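Local structure of extracellular solute-binding protein (3PU5) at residues R72-A76 and K77-Q81; G139-G142 and K143-F147; Y286-K289 and L290-R293; R293-I297 and D298-L302; Q301-T305 and A306-K310. The protein is a putative extracellular solute-binding protein that probably captures a small solute, perhaps a polyamine, and presents it to a membrane transporter. All blocks are in the same frame, centred on the assembly; numbering follows the deposited sequence.

Along the chain the contacts come in the order 1 to 5. Contacts 1 and 2 lie on opposite sides of the chain's centre, with centres about 43 Å apart: one ends helix 67-75, the other leads from helix 129-138 into strand 145-148. Contacts 3, 4 and 5 follow one another from the loop after helix 265-275 into helix 305-322, sharing Arg-293, then Gln-301 and Leu-302. Nearest atoms of contacts 1 and 5 are about 6 Å apart, and helix 67-75 packs on contact 5. Contacts 1 and 4 both bond to strand 238-246. From contact 3 to contact 5 the chain passes from helix 214-223 and strand 111-117 to helices 67-75 and 156-167, consistent with the two-lobed fold of this family.

Contact 1: R72-A76 and K77-Q81; sequences RLIRA and KKLAQ
Leu-73 and Lys-78 stand 5.2 Å apart at their CA atoms because the chain turns through Lys-77, whose positive phi of 59° brings it back across the last turn of helix 67-75. Lys-78 N then gives a nearly straight bond to Leu-73 O (3.0 Å, 174° at the hydrogen). Lys-77 N reaches Ile-74 O at 3.2 Å from well above the carbonyl plane. The two bonds make a Schellman motif, with Lys-77 as its C-prime residue. Beyond it Leu-79 folds its side chain onto the helix and crosses both Leu-73 and Ile-74 at roughly a right angle. Its two methyls divide the work: CD1 meets Ile-74 CD1 at 3.7 Å, while CD2 lies 4.1 Å from Leu-73 CD1. Leu-73 CD2 touches Lys-78 CB at 4.0 Å, where the lysine bends at chi2 (-68°) and carries its chain past Ala-76 O. Leu-79 also packs on Ala-245 of strand 238-246, and Leu-73 on Ile-51 and Leu-52 of helix 44-53.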
loop_
_atom_site.group_PDB
_atom_site.type_symbol
_atom_site.label_atom_id
_atom_site.label_comp_id
_atom_site.label_asym_id
_atom_site.label_seq_id
_atom_site.Cartn_x
_atom_site.Cartn_y
_atom_site.Cartn_z
ATOM N N ARG A 72 -12.545 0.087 -10.496
ATOM C CA ARG A 72 -13.888 0.326 -11.026
ATOM C C ARG A 72 -13.842 1.315 -12.193
ATOM O O ARG A 72 -14.496 1.122 -13.224
ATOM C CB ARG A 72 -14.821 0.862 -9.929
ATOM C CG ARG A 72 -15.078 -0.103 -8.791
ATOM C CD ARG A 72 -15.698 0.613 -7.591
ATOM N NE ARG A 72 -17.051 1.087 -7.863
ATOM C CZ ARG A 72 -17.770 1.818 -7.018
ATOM N NH1 ARG A 72 -17.261 2.166 -5.841
ATOM N NH2 ARG A 72 -19.001 2.202 -7.342
ATOM N N LEU A 73 -13.071 2.380 -12.010
ATOM C CA LEU A 73 -12.962 3.436 -13.000
ATOM C C LEU A 73 -12.187 2.962 -14.216
ATOM O O LEU A 73 -12.422 3.416 -15.332
ATOM C CB LEU A 73 -12.263 4.645 -12.394
ATOM C CG LEU A 73 -13.108 5.362 -11.360
ATOM C CD1 LEU A 73 -12.546 6.753 -11.129
ATOM C CD2 LEU A 73 -14.524 5.430 -11.876
ATOM N N ILE A 74 -11.247 2.056 -13.987
ATOM C CA ILE A 74 -10.535 1.408 -15.081
ATOM C C ILE A 74 -11.502 0.623 -15.952
ATOM O O ILE A 74 -11.493 0.748 -17.175
ATOM C CB ILE A 74 -9.474 0.437 -14.557
ATOM C CG1 ILE A 74 -8.248 1.214 -14.096
ATOM C CG2 ILE A 74 -9.057 -0.538 -15.657
ATOM C CD1 ILE A 74 -7.539 1.891 -15.237
ATOM N N ARG A 75 -12.329 -0.193 -15.307
ATOM C CA ARG A 75 -13.295 -1.033 -16.001
ATOM C C ARG A 75 -14.348 -0.208 -16.745
ATOM O O ARG A 75 -14.888 -0.656 -17.758
ATOM C CB ARG A 75 -13.977 -1.979 -15.009
ATOM C CG ARG A 75 -13.027 -2.984 -14.373
ATOM C CD ARG A 75 -12.374 -3.857 -15.428
ATOM N NE ARG A 75 -13.370 -4.600 -16.199
ATOM C CZ ARG A 75 -13.079 -5.550 -17.084
ATOM N NH1 ARG A 75 -11.810 -5.885 -17.311
ATOM N NH2 ARG A 75 -14.058 -6.171 -17.737
ATOM N N ALA A 76 -14.636 0.992 -16.243
ATOM C CA ALA A 76 -15.647 1.856 -16.851
ATOM C C ALA A 76 -15.066 2.941 -17.772
ATOM O O ALA A 76 -15.785 3.844 -18.196
ATOM C CB ALA A 76 -16.525 2.480 -15.775
ATOM N N LYS A 77 -13.770 2.852 -18.065
ATOM C CA LYS A 77 -13.108 3.757 -19.012
ATOM C C LYS A 77 -13.204 5.240 -18.625
ATOM O O LYS A 77 -13.449 6.107 -19.482
ATOM C CB LYS A 77 -13.663 3.564 -20.430
ATOM C CG LYS A 77 -13.964 2.118 -20.807
ATOM C CD LYS A 77 -12.717 1.237 -20.818
ATOM C CE LYS A 77 -13.071 -0.190 -21.261
ATOM N NZ LYS A 77 -11.898 -1.118 -21.267
ATOM N N LYS A 78 -12.999 5.539 -17.346
ATOM C CA LYS A 78 -13.152 6.918 -16.875
ATOM C C LYS A 78 -11.825 7.668 -16.726
ATOM O O LYS A 78 -11.805 8.840 -16.349
ATOM C CB LYS A 78 -13.936 6.953 -15.560
ATOM C CG LYS A 78 -15.399 6.533 -15.710
ATOM C CD LYS A 78 -16.161 7.567 -16.529
ATOM C CE LYS A 78 -17.625 7.208 -16.656
ATOM N NZ LYS A 78 -18.286 8.106 -17.653
ATOM N N LEU A 79 -10.720 7.004 -17.043
ATOM C CA LEU A 79 -9.398 7.581 -16.820
ATOM C C LEU A 79 -8.688 7.825 -18.143
ATOM O O LEU A 79 -8.799 7.024 -19.054
ATOM C CB LEU A 79 -8.575 6.626 -15.960
ATOM C CG LEU A 79 -9.269 6.196 -14.666
ATOM C CD1 LEU A 79 -8.401 5.189 -13.901
ATOM C CD2 LEU A 79 -9.565 7.418 -13.817
ATOM N N ALA A 80 -7.956 8.930 -18.255
ATOM C CA ALA A 80 -7.271 9.229 -19.507
ATOM C C ALA A 80 -5.957 8.466 -19.615
ATOM O O ALA A 80 -5.306 8.179 -18.610
ATOM C CB ALA A 80 -7.033 10.733 -19.649
ATOM N N GLN A 81 -5.567 8.140 -20.841
ATOM C CA GLN A 81 -4.276 7.505 -21.080
ATOM C C GLN A 81 -3.129 8.445 -20.705
ATOM O O GLN A 81 -3.190 9.649 -20.954
ATOM C CB GLN A 81 -4.152 7.066 -22.547
ATOM C CG GLN A 81 -4.225 8.227 -23.550
ATOM C CD GLN A 81 -4.274 7.767 -25.007
ATOM O OE1 GLN A 81 -3.266 7.314 -25.571
ATOM N NE2 GLN A 81 -5.447 7.895 -25.628
#

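Contact 2: G139-G142 and K143-F147; sequences GEFG and KQVFF
Phe-141 and Gln-144 meet where the chain turns out of helix 129-138 and into strand 145-148. A type I beta turn runs from Gly-139 to Gly-142, closed by Gly-142 N on Gly-139 O at 3.1 Å. Gly-139 itself ends the helix in a Schellman motif. The next link is slack: Gln-144 N reaches Phe-141 O at 3.4 Å in a weak bond, bent to 133° at the hydrogen.

The Gln-144 side chain then runs past that same carbonyl oxygen. Its CB lies 3.4 Å from Phe-141 O, CG 3.7 Å and CD 3.8 Å. With CG opposite the carbonyl carbon (chi1 -60°) and the chain extended beyond it, the side chain drifts gradually off the oxygen, until NE2 is 3.9 Å away. The same side chain also touches Lys-121 and Ala-208.

On the apolar side, Val-145 CG2 sits 3.9 Å from Phe-141 CB and 4.0 Å from Phe-141 CD2, approaching the ring obliquely. The phenyl group continues away from the valine to pack among Ile-122, Val-126 and Ile-209. Lys-143 sends its NZ elsewhere, to Pro-186 O and to Ile-188 O at the start of strand 188-192.

Between 139-142 and 143-147 the one hydrogen bond is weak, and the junction therefore probably depends on the packing of Phe-141 and Val-145 against each other and on helix 129-138.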
loop_
_atom_site.group_PDB
_atom_site.type_symbol
_atom_site.label_atom_id
_atom_site.label_comp_id
_atom_site.label_asym_id
_atom_site.label_seq_id
_atom_site.Cartn_x
_atom_site.Cartn_y
_atom_site.Cartn_z
ATOM N N GLY A 139 6.221 -24.223 16.874
ATOM C CA GLY A 139 5.835 -23.813 18.213
ATOM C C GLY A 139 6.886 -22.976 18.913
ATOM O O GLY A 139 6.810 -22.758 20.123
ATOM N N GLU A 140 7.866 -22.501 18.153
ATOM C CA GLU A 140 8.968 -21.732 18.725
ATOM C C GLU A 140 8.567 -20.376 19.312
ATOM O O GLU A 140 9.267 -19.837 20.169
ATOM C CB GLU A 140 10.090 -21.550 17.697
ATOM C CG GLU A 140 10.684 -22.859 17.193
ATOM C CD GLU A 140 11.894 -22.626 16.297
ATOM O OE1 GLU A 140 12.447 -21.503 16.335
ATOM O OE2 GLU A 140 12.286 -23.559 15.559
ATOM N N PHE A 141 7.451 -19.816 18.851
ATOM C CA PHE A 141 6.987 -18.544 19.385
ATOM C C PHE A 141 5.831 -18.742 20.369
ATOM O O PHE A 141 5.202 -17.777 20.795
ATOM C CB PHE A 141 6.562 -17.590 18.248
ATOM C CG PHE A 141 7.577 -17.474 17.131
ATOM C CD1 PHE A 141 8.917 -17.232 17.417
ATOM C CD2 PHE A 141 7.190 -17.603 15.800
ATOM C CE1 PHE A 141 9.858 -17.120 16.395
ATOM C CE2 PHE A 141 8.122 -17.490 14.769
ATOM C CZ PHE A 141 9.458 -17.242 15.068
ATOM N N GLY A 142 5.546 -19.993 20.729
ATOM C CA GLY A 142 4.416 -20.266 21.598
ATOM C C GLY A 142 3.123 -19.832 20.928
ATOM O O GLY A 142 2.973 -19.954 19.716
ATOM N N LYS A 143 2.178 -19.331 21.712
ATOM C CA LYS A 143 0.931 -18.847 21.139
ATOM C C LYS A 143 0.921 -17.321 21.118
ATOM O O LYS A 143 -0.047 -16.683 21.523
ATOM C CB LYS A 143 -0.274 -19.400 21.911
ATOM C CG LYS A 143 -1.590 -19.324 21.137
ATOM C CD LYS A 143 -2.727 -19.962 21.930
ATOM C CE LYS A 143 -4.072 -19.456 21.447
ATOM N NZ LYS A 143 -4.452 -20.011 20.121
ATOM N N GLN A 144 2.004 -16.735 20.623
ATOM C CA GLN A 144 2.177 -15.289 20.691
ATOM C C GLN A 144 2.279 -14.653 19.312
ATOM O O GLN A 144 2.820 -13.557 19.149
ATOM C CB GLN A 144 3.394 -14.966 21.551
ATOM C CG GLN A 144 3.219 -15.505 22.976
ATOM C CD GLN A 144 4.513 -15.561 23.761
ATOM O OE1 GLN A 144 5.313 -14.631 23.729
ATOM N NE2 GLN A 144 4.714 -16.656 24.492
ATOM N N VAL A 145 1.729 -15.354 18.328
ATOM C CA VAL A 145 1.705 -14.871 16.958
ATOM C C VAL A 145 0.355 -14.210 16.667
ATOM O O VAL A 145 -0.680 -14.677 17.144
ATOM C CB VAL A 145 1.980 -16.038 15.988
ATOM C CG1 VAL A 145 2.015 -15.540 14.556
ATOM C CG2 VAL A 145 3.307 -16.728 16.370
ATOM N N PHE A 146 0.377 -13.088 15.948
ATOM C CA PHE A 146 -0.853 -12.444 15.478
ATOM C C PHE A 146 -0.855 -12.448 13.948
ATOM O O PHE A 146 0.189 -12.655 13.339
ATOM C CB PHE A 146 -1.029 -11.030 16.061
ATOM C CG PHE A 146 0.149 -10.105 15.824
ATOM C CD1 PHE A 146 0.291 -9.433 14.613
ATOM C CD2 PHE A 146 1.110 -9.906 16.814
ATOM C CE1 PHE A 146 1.382 -8.581 14.389
ATOM C CE2 PHE A 146 2.200 -9.061 16.601
ATOM C CZ PHE A 146 2.337 -8.394 15.389
ATOM N N PHE A 147 -2.018 -12.248 13.327
ATOM C CA PHE A 147 -2.118 -12.304 11.868
ATOM C C PHE A 147 -3.288 -11.451 11.370
ATOM O O PHE A 147 -4.269 -11.283 12.079
ATOM C CB PHE A 147 -2.297 -13.756 11.397
ATOM C CG PHE A 147 -2.110 -13.942 9.914
ATOM C CD1 PHE A 147 -3.182 -13.802 9.045
ATOM C CD2 PHE A 147 -0.850 -14.234 9.387
ATOM C CE1 PHE A 147 -3.009 -13.950 7.671
ATOM C CE2 PHE A 147 -0.668 -14.389 8.010
ATOM C CZ PHE A 147 -1.752 -14.251 7.153
#

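Contact 3: Y286-K289 and L290-R293; sequences YSEK and LKHR
Ser-287 O is held by two backbone N-H groups, and around it the turn is tight. Lys-291 N meets it at 2.9 Å, almost on the line of the carbonyl, and Leu-290 N at 3.2 Å from above the carbonyl plane. Tyr-286 CB lies 3.8 Å from Lys-291 N and packs on Leu-290 CB, while its OH is hydrogen-bonded to Ala-279 N. Ser-287 OG, set between its own N and carbonyl carbon (chi1 79°), accepts from Lys-289 N at 3.1 Å, an ST turn. Arg-293 adds a second grip: its chain, extended from CG to NE, lays the guanidinium edge side-on to Lys-289 O, with NE at 2.8 Å and NH2 at 3.0 Å, so one oxygen takes two bonds.

The solvent side is looser. Glu-288 bends at chi2 to offer OE1 to His-292 NE2 at 3.2 Å; the oxygen lies in the imidazole plane, yet is met from above the carboxylate plane, with the two planes 55° apart. A water bridges Glu-288 O and His-292 N, 2.7 Å from each.

Toward the protein, Leu-290 is buried against Glu-273 of helix 265-275 and Phe-218 of helix 214-223. Arg-293 is fixed a second time by salt bridges to Glu-221 and Asp-222, tying the turn to helix 214-223.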
loop_
_atom_site.group_PDB
_atom_site.type_symbol
_atom_site.label_atom_id
_atom_site.label_comp_id
_atom_site.label_asym_id
_atom_site.label_seq_id
_atom_site.Cartn_x
_atom_site.Cartn_y
_atom_site.Cartn_z
ATOM N N TYR A 286 17.043 8.312 -0.075
ATOM C CA TYR A 286 16.443 8.593 1.229
ATOM C C TYR A 286 17.426 9.143 2.245
ATOM O O TYR A 286 18.633 8.889 2.172
ATOM C CB TYR A 286 15.789 7.334 1.795
ATOM C CG TYR A 286 14.632 6.835 0.960
ATOM C CD1 TYR A 286 13.370 7.394 1.086
ATOM C CD2 TYR A 286 14.806 5.805 0.043
ATOM C CE1 TYR A 286 12.313 6.949 0.323
ATOM C CE2 TYR A 286 13.752 5.350 -0.724
ATOM C CZ TYR A 286 12.514 5.936 -0.582
ATOM O OH TYR A 286 11.460 5.481 -1.333
ATOM N N SER A 287 16.884 9.881 3.205
ATOM C CA SER A 287 17.645 10.354 4.344
ATOM C C SER A 287 18.075 9.167 5.185
ATOM O O SER A 287 17.672 8.024 4.943
ATOM C CB SER A 287 16.770 11.255 5.212
ATOM O OG SER A 287 15.902 10.462 6.016
ATOM N N GLU A 288 18.865 9.468 6.205
ATOM C CA GLU A 288 19.378 8.471 7.133
ATOM C C GLU A 288 18.256 7.787 7.904
ATOM O O GLU A 288 18.407 6.661 8.351
ATOM C CB GLU A 288 20.347 9.127 8.124
ATOM C CG GLU A 288 21.667 9.549 7.510
ATOM C CD GLU A 288 22.591 8.372 7.247
ATOM O OE1 GLU A 288 22.571 7.400 8.036
ATOM O OE2 GLU A 288 23.346 8.422 6.251
ATOM N N LYS A 289 17.131 8.479 8.060
ATOM C CA LYS A 289 16.006 7.934 8.810
ATOM C C LYS A 289 15.413 6.684 8.157
ATOM O O LYS A 289 14.864 5.823 8.846
ATOM C CB LYS A 289 14.923 9.001 9.003
ATOM C CG LYS A 289 14.031 8.748 10.190
ATOM C CD LYS A 289 13.392 10.038 10.693
ATOM C CE LYS A 289 12.387 10.590 9.687
ATOM N NZ LYS A 289 11.615 11.755 10.229
ATOM N N LEU A 290 15.546 6.570 6.837
ATOM C CA LEU A 290 14.861 5.504 6.105
ATOM C C LEU A 290 15.767 4.674 5.200
ATOM O O LEU A 290 15.459 3.526 4.878
ATOM C CB LEU A 290 13.728 6.112 5.277
ATOM C CG LEU A 290 12.586 6.641 6.139
ATOM C CD1 LEU A 290 11.667 7.577 5.351
ATOM C CD2 LEU A 290 11.814 5.473 6.716
ATOM N N LYS A 291 16.870 5.287 4.782
ATOM C CA LYS A 291 17.816 4.713 3.829
ATOM C C LYS A 291 18.173 3.259 4.138
ATOM O O LYS A 291 18.291 2.425 3.233
ATOM C CB LYS A 291 19.081 5.574 3.847
ATOM C CG LYS A 291 20.197 5.164 2.932
ATOM C CD LYS A 291 21.407 6.059 3.223
ATOM C CE LYS A 291 22.399 6.045 2.072
ATOM N NZ LYS A 291 22.814 4.654 1.738
ATOM N N HIS A 292 18.340 2.959 5.419
ATOM C CA HIS A 292 18.839 1.653 5.821
ATOM C C HIS A 292 17.754 0.607 6.097
ATOM O O HIS A 292 18.063 -0.576 6.264
ATOM C CB HIS A 292 19.774 1.797 7.033
ATOM C CG HIS A 292 20.876 2.794 6.824
ATOM N ND1 HIS A 292 21.871 2.618 5.882
ATOM C CD2 HIS A 292 21.128 3.983 7.419
ATOM C CE1 HIS A 292 22.689 3.655 5.912
ATOM N NE2 HIS A 292 22.264 4.498 6.835
ATOM N N ARG A 293 16.493 1.020 6.141
ATOM C CA ARG A 293 15.441 0.083 6.548
ATOM C C ARG A 293 14.240 -0.040 5.605
ATOM O O ARG A 293 13.610 -1.100 5.535
ATOM C CB ARG A 293 14.994 0.354 7.995
ATOM C CG ARG A 293 14.695 1.804 8.302
ATOM C CD ARG A 293 14.518 2.020 9.794
ATOM N NE ARG A 293 14.204 3.414 10.087
ATOM C CZ ARG A 293 13.685 3.854 11.230
ATOM N NH1 ARG A 293 13.405 3.006 12.209
ATOM N NH2 ARG A 293 13.439 5.149 11.389
HETATM O O HOH W 1 17.572 4.167 7.720
#

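Contact 4: R293-I297 and D298-L302; sequences RLPSI and DSVQL
Ser-296 and Ser-299 face each other at the ends of a type I beta turn, a local contact in the long loop between helix 265-275 and helix 305-322. The turn bond runs from Ser-299 N to Ser-296 O at 3.0 Å, the donor standing well above the carbonyl plane. Ser-299 OG donates to the same oxygen, also at 3.0 Å and from the same face but closer to the plane; its placement between N and carbonyl carbon (chi1 70°) folds it back there. A weak bond from Val-300 N adds to this, and Ser-296 OG takes a weak bond from Asp-298 N as in an ST turn. One water bridges Ser-296 N and Ser-299 OG, accepting from the first and donating to the second, 2.8 Å from each.

Beside this polar cluster, Pro-295 CB touches Val-300 CG1 at 3.7 Å, and both residues rest on Ser-112 of strand 111-117. Lys-96 reaches in with NZ to bond Ile-297 O and Val-300 O, while Gln-301 makes backbone bonds to Ala-237 and Ser-239. The Gln-301 side chain bends back, and its NE2 gives Ser-299 O a 3.2 Å bond that is nearly straight, at 168°.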
loop_
_atom_site.group_PDB
_atom_site.type_symbol
_atom_site.label_atom_id
_atom_site.label_comp_id
_atom_site.label_asym_id
_atom_site.label_seq_id
_atom_site.Cartn_x
_atom_site.Cartn_y
_atom_site.Cartn_z
ATOM N N ARG A 293 16.493 1.020 6.141
ATOM C CA ARG A 293 15.441 0.083 6.548
ATOM C C ARG A 293 14.240 -0.040 5.605
ATOM O O ARG A 293 13.610 -1.100 5.535
ATOM C CB ARG A 293 14.994 0.354 7.995
ATOM C CG ARG A 293 14.695 1.804 8.302
ATOM C CD ARG A 293 14.518 2.020 9.794
ATOM N NE ARG A 293 14.204 3.414 10.087
ATOM C CZ ARG A 293 13.685 3.854 11.230
ATOM N NH1 ARG A 293 13.405 3.006 12.209
ATOM N NH2 ARG A 293 13.439 5.149 11.389
ATOM N N LEU A 294 13.913 1.032 4.895
ATOM C CA LEU A 294 12.861 0.971 3.900
ATOM C C LEU A 294 13.187 -0.116 2.886
ATOM O O LEU A 294 14.305 -0.173 2.378
ATOM C CB LEU A 294 12.741 2.307 3.186
ATOM C CG LEU A 294 11.432 2.499 2.431
ATOM C CD1 LEU A 294 10.337 2.780 3.432
ATOM C CD2 LEU A 294 11.571 3.644 1.441
ATOM N N PRO A 295 12.213 -0.990 2.584
ATOM C CA PRO A 295 12.502 -2.054 1.607
ATOM C C PRO A 295 12.737 -1.453 0.223
ATOM O O PRO A 295 12.080 -0.478 -0.150
ATOM C CB PRO A 295 11.212 -2.892 1.605
ATOM C CG PRO A 295 10.133 -1.889 2.032
ATOM C CD PRO A 295 10.830 -1.068 3.095
ATOM N N SER A 296 13.667 -2.041 -0.521
ATOM C CA SER A 296 14.060 -1.541 -1.831
ATOM C C SER A 296 12.898 -1.525 -2.821
ATOM O O SER A 296 12.089 -2.447 -2.868
ATOM C CB SER A 296 15.195 -2.404 -2.396
ATOM O OG SER A 296 15.545 -1.965 -3.693
ATOM N N ILE A 297 12.850 -0.477 -3.633
ATOM C CA ILE A 297 11.817 -0.321 -4.643
ATOM C C ILE A 297 11.812 -1.527 -5.581
ATOM O O ILE A 297 10.755 -1.942 -6.070
ATOM C CB ILE A 297 12.008 1.002 -5.435
ATOM C CG1 ILE A 297 10.827 1.280 -6.369
ATOM C CG2 ILE A 297 13.329 0.998 -6.211
ATOM C CD1 ILE A 297 10.922 2.647 -7.052
ATOM N N ASP A 298 12.989 -2.111 -5.799
ATOM C CA ASP A 298 13.127 -3.232 -6.719
ATOM C C ASP A 298 12.702 -4.557 -6.113
ATOM O O ASP A 298 12.364 -5.480 -6.836
ATOM C CB ASP A 298 14.578 -3.343 -7.200
ATOM C CG ASP A 298 15.057 -2.078 -7.873
ATOM O OD1 ASP A 298 16.163 -1.596 -7.534
ATOM O OD2 ASP A 298 14.305 -1.554 -8.726
ATOM N N SER A 299 12.717 -4.650 -4.788
ATOM C CA SER A 299 12.476 -5.917 -4.112
ATOM C C SER A 299 11.015 -6.174 -3.720
ATOM O O SER A 299 10.611 -7.329 -3.559
ATOM C CB SER A 299 13.354 -6.020 -2.863
ATOM O OG SER A 299 12.905 -5.113 -1.865
ATOM N N VAL A 300 10.226 -5.116 -3.540
ATOM C CA VAL A 300 8.873 -5.299 -2.997
ATOM C C VAL A 300 7.963 -5.999 -3.999
ATOM O O VAL A 300 8.126 -5.845 -5.206
ATOM C CB VAL A 300 8.220 -3.968 -2.515
ATOM C CG1 VAL A 300 9.023 -3.356 -1.363
ATOM C CG2 VAL A 300 8.070 -2.970 -3.661
ATOM N N GLN A 301 7.007 -6.767 -3.485
ATOM C CA GLN A 301 6.102 -7.549 -4.317
ATOM C C GLN A 301 4.700 -6.960 -4.284
ATOM O O GLN A 301 4.168 -6.656 -3.210
ATOM C CB GLN A 301 6.048 -9.003 -3.830
ATOM C CG GLN A 301 7.395 -9.699 -3.832
ATOM C CD GLN A 301 7.941 -9.907 -5.230
ATOM O OE1 GLN A 301 7.315 -10.566 -6.059
ATOM N NE2 GLN A 301 9.118 -9.345 -5.501
ATOM N N LEU A 302 4.104 -6.812 -5.461
ATOM C CA LEU A 302 2.742 -6.321 -5.572
ATOM C C LEU A 302 1.874 -7.406 -6.180
ATOM O O LEU A 302 2.246 -8.017 -7.182
ATOM C CB LEU A 302 2.680 -5.074 -6.455
ATOM C CG LEU A 302 3.293 -3.799 -5.878
ATOM C CD1 LEU A 302 4.807 -3.833 -5.997
ATOM C CD2 LEU A 302 2.735 -2.602 -6.611
HETATM O O HOH W 2 14.762 -4.514 0.129
#

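Contact 5: Q301-T305 and A306-K310; sequences QLVDT and ALLIK
The carboxylate of Asp-304 turns OD1 to Ala-306 and OD2 toward Leu-307 at the start of helix 305-322. OD1 accepts a weak bond from Ala-306 N at 2.9 Å, bent to 126° at the hydrogen, with Ala-306 CB 3.5 Å away. OD2 lies 3.8 Å from Leu-307 CB. This is an N-cap: with CG opposite the backbone N (chi1 176°), the acid folds over the helix end. Asp-100 comes close to the same OD1, and the crowding of the two acids would probably raise the proton affinity of one, an effect the helix end may offset. Regular helix bonds follow, Leu-308 N to Asp-304 O and Ile-309 N to Thr-305 O. Val-303 CG1 meets Leu-308 CG at 3.8 Å, and Thr-305 CG2 runs beside Ile-309 CD1 at 4.0 Å. Thr-305 OG1 is hydrogen-bonded to Asp-100 OD2. Val-303 and Leu-308 pack on Ser-161 of helix 156-167, whereas Thr-305, Ala-306 and Ile-309 meet Tyr-71 of helix 67-75.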
loop_
_atom_site.group_PDB
_atom_site.type_symbol
_atom_site.label_atom_id
_atom_site.label_comp_id
_atom_site.label_asym_id
_atom_site.label_seq_id
_atom_site.Cartn_x
_atom_site.Cartn_y
_atom_site.Cartn_z
ATOM N N GLN A 301 7.007 -6.767 -3.485
ATOM C CA GLN A 301 6.102 -7.549 -4.317
ATOM C C GLN A 301 4.700 -6.960 -4.284
ATOM O O GLN A 301 4.168 -6.656 -3.210
ATOM C CB GLN A 301 6.048 -9.003 -3.830
ATOM C CG GLN A 301 7.395 -9.699 -3.832
ATOM C CD GLN A 301 7.941 -9.907 -5.230
ATOM O OE1 GLN A 301 7.315 -10.566 -6.059
ATOM N NE2 GLN A 301 9.118 -9.345 -5.501
ATOM N N LEU A 302 4.104 -6.812 -5.461
ATOM C CA LEU A 302 2.742 -6.321 -5.572
ATOM C C LEU A 302 1.874 -7.406 -6.180
ATOM O O LEU A 302 2.246 -8.017 -7.182
ATOM C CB LEU A 302 2.680 -5.074 -6.455
ATOM C CG LEU A 302 3.293 -3.799 -5.878
ATOM C CD1 LEU A 302 4.807 -3.833 -5.997
ATOM C CD2 LEU A 302 2.735 -2.602 -6.611
ATOM N N VAL A 303 0.718 -7.641 -5.575
ATOM C CA VAL A 303 -0.202 -8.650 -6.071
ATOM C C VAL A 303 -1.224 -8.021 -7.018
ATOM O O VAL A 303 -1.738 -6.935 -6.759
ATOM C CB VAL A 303 -0.918 -9.358 -4.917
ATOM C CG1 VAL A 303 -1.783 -10.497 -5.452
ATOM C CG2 VAL A 303 0.107 -9.878 -3.900
ATOM N N ASP A 304 -1.495 -8.713 -8.119
ATOM C CA ASP A 304 -2.435 -8.262 -9.145
ATOM C C ASP A 304 -3.791 -7.867 -8.561
ATOM O O ASP A 304 -4.485 -8.698 -7.974
ATOM C CB ASP A 304 -2.608 -9.382 -10.185
ATOM C CG ASP A 304 -3.637 -9.050 -11.261
ATOM O OD1 ASP A 304 -4.193 -7.932 -11.262
ATOM O OD2 ASP A 304 -3.883 -9.924 -12.123
ATOM N N THR A 305 -4.169 -6.601 -8.723
ATOM C CA THR A 305 -5.445 -6.120 -8.195
ATOM C C THR A 305 -6.626 -6.959 -8.687
ATOM O O THR A 305 -7.469 -7.371 -7.891
ATOM C CB THR A 305 -5.699 -4.635 -8.539
ATOM O OG1 THR A 305 -4.594 -3.841 -8.089
ATOM C CG2 THR A 305 -6.976 -4.138 -7.872
ATOM N N ALA A 306 -6.680 -7.208 -9.992
ATOM C CA ALA A 306 -7.767 -7.984 -10.588
ATOM C C ALA A 306 -7.843 -9.380 -9.988
ATOM O O ALA A 306 -8.930 -9.903 -9.749
ATOM C CB ALA A 306 -7.598 -8.069 -12.113
ATOM N N LEU A 307 -6.681 -9.977 -9.742
ATOM C CA LEU A 307 -6.614 -11.298 -9.143
ATOM C C LEU A 307 -7.207 -11.291 -7.733
ATOM O O LEU A 307 -8.029 -12.141 -7.396
ATOM C CB LEU A 307 -5.169 -11.805 -9.119
ATOM C CG LEU A 307 -4.966 -13.170 -8.461
ATOM C CD1 LEU A 307 -5.782 -14.235 -9.188
ATOM C CD2 LEU A 307 -3.488 -13.542 -8.437
ATOM N N LEU A 308 -6.799 -10.324 -6.915
ATOM C CA LEU A 308 -7.321 -10.207 -5.551
ATOM C C LEU A 308 -8.842 -10.076 -5.518
ATOM O O LEU A 308 -9.518 -10.733 -4.723
ATOM C CB LEU A 308 -6.675 -9.023 -4.822
ATOM C CG LEU A 308 -5.210 -9.232 -4.420
ATOM C CD1 LEU A 308 -4.600 -7.927 -3.975
ATOM C CD2 LEU A 308 -5.098 -10.280 -3.316
ATOM N N ILE A 309 -9.378 -9.222 -6.383
ATOM C CA ILE A 309 -10.821 -9.007 -6.467
ATOM C C ILE A 309 -11.539 -10.284 -6.891
ATOM O O ILE A 309 -12.566 -10.668 -6.320
ATOM C CB ILE A 309 -11.145 -7.870 -7.460
ATOM C CG1 ILE A 309 -10.594 -6.542 -6.935
ATOM C CG2 ILE A 309 -12.657 -7.774 -7.715
ATOM C CD1 ILE A 309 -10.825 -5.365 -7.863
ATOM N N LYS A 310 -10.979 -10.951 -7.892
ATOM C CA LYS A 310 -11.610 -12.136 -8.452
ATOM C C LYS A 310 -11.655 -13.290 -7.456
ATOM O O LYS A 310 -12.615 -14.055 -7.431
ATOM C CB LYS A 310 -10.890 -12.576 -9.731
ATOM C CG LYS A 310 -11.458 -13.854 -10.343
ATOM C CD LYS A 310 -10.773 -14.222 -11.662
ATOM C CE LYS A 310 -9.468 -14.979 -11.441
ATOM N NZ LYS A 310 -8.864 -15.430 -12.729
#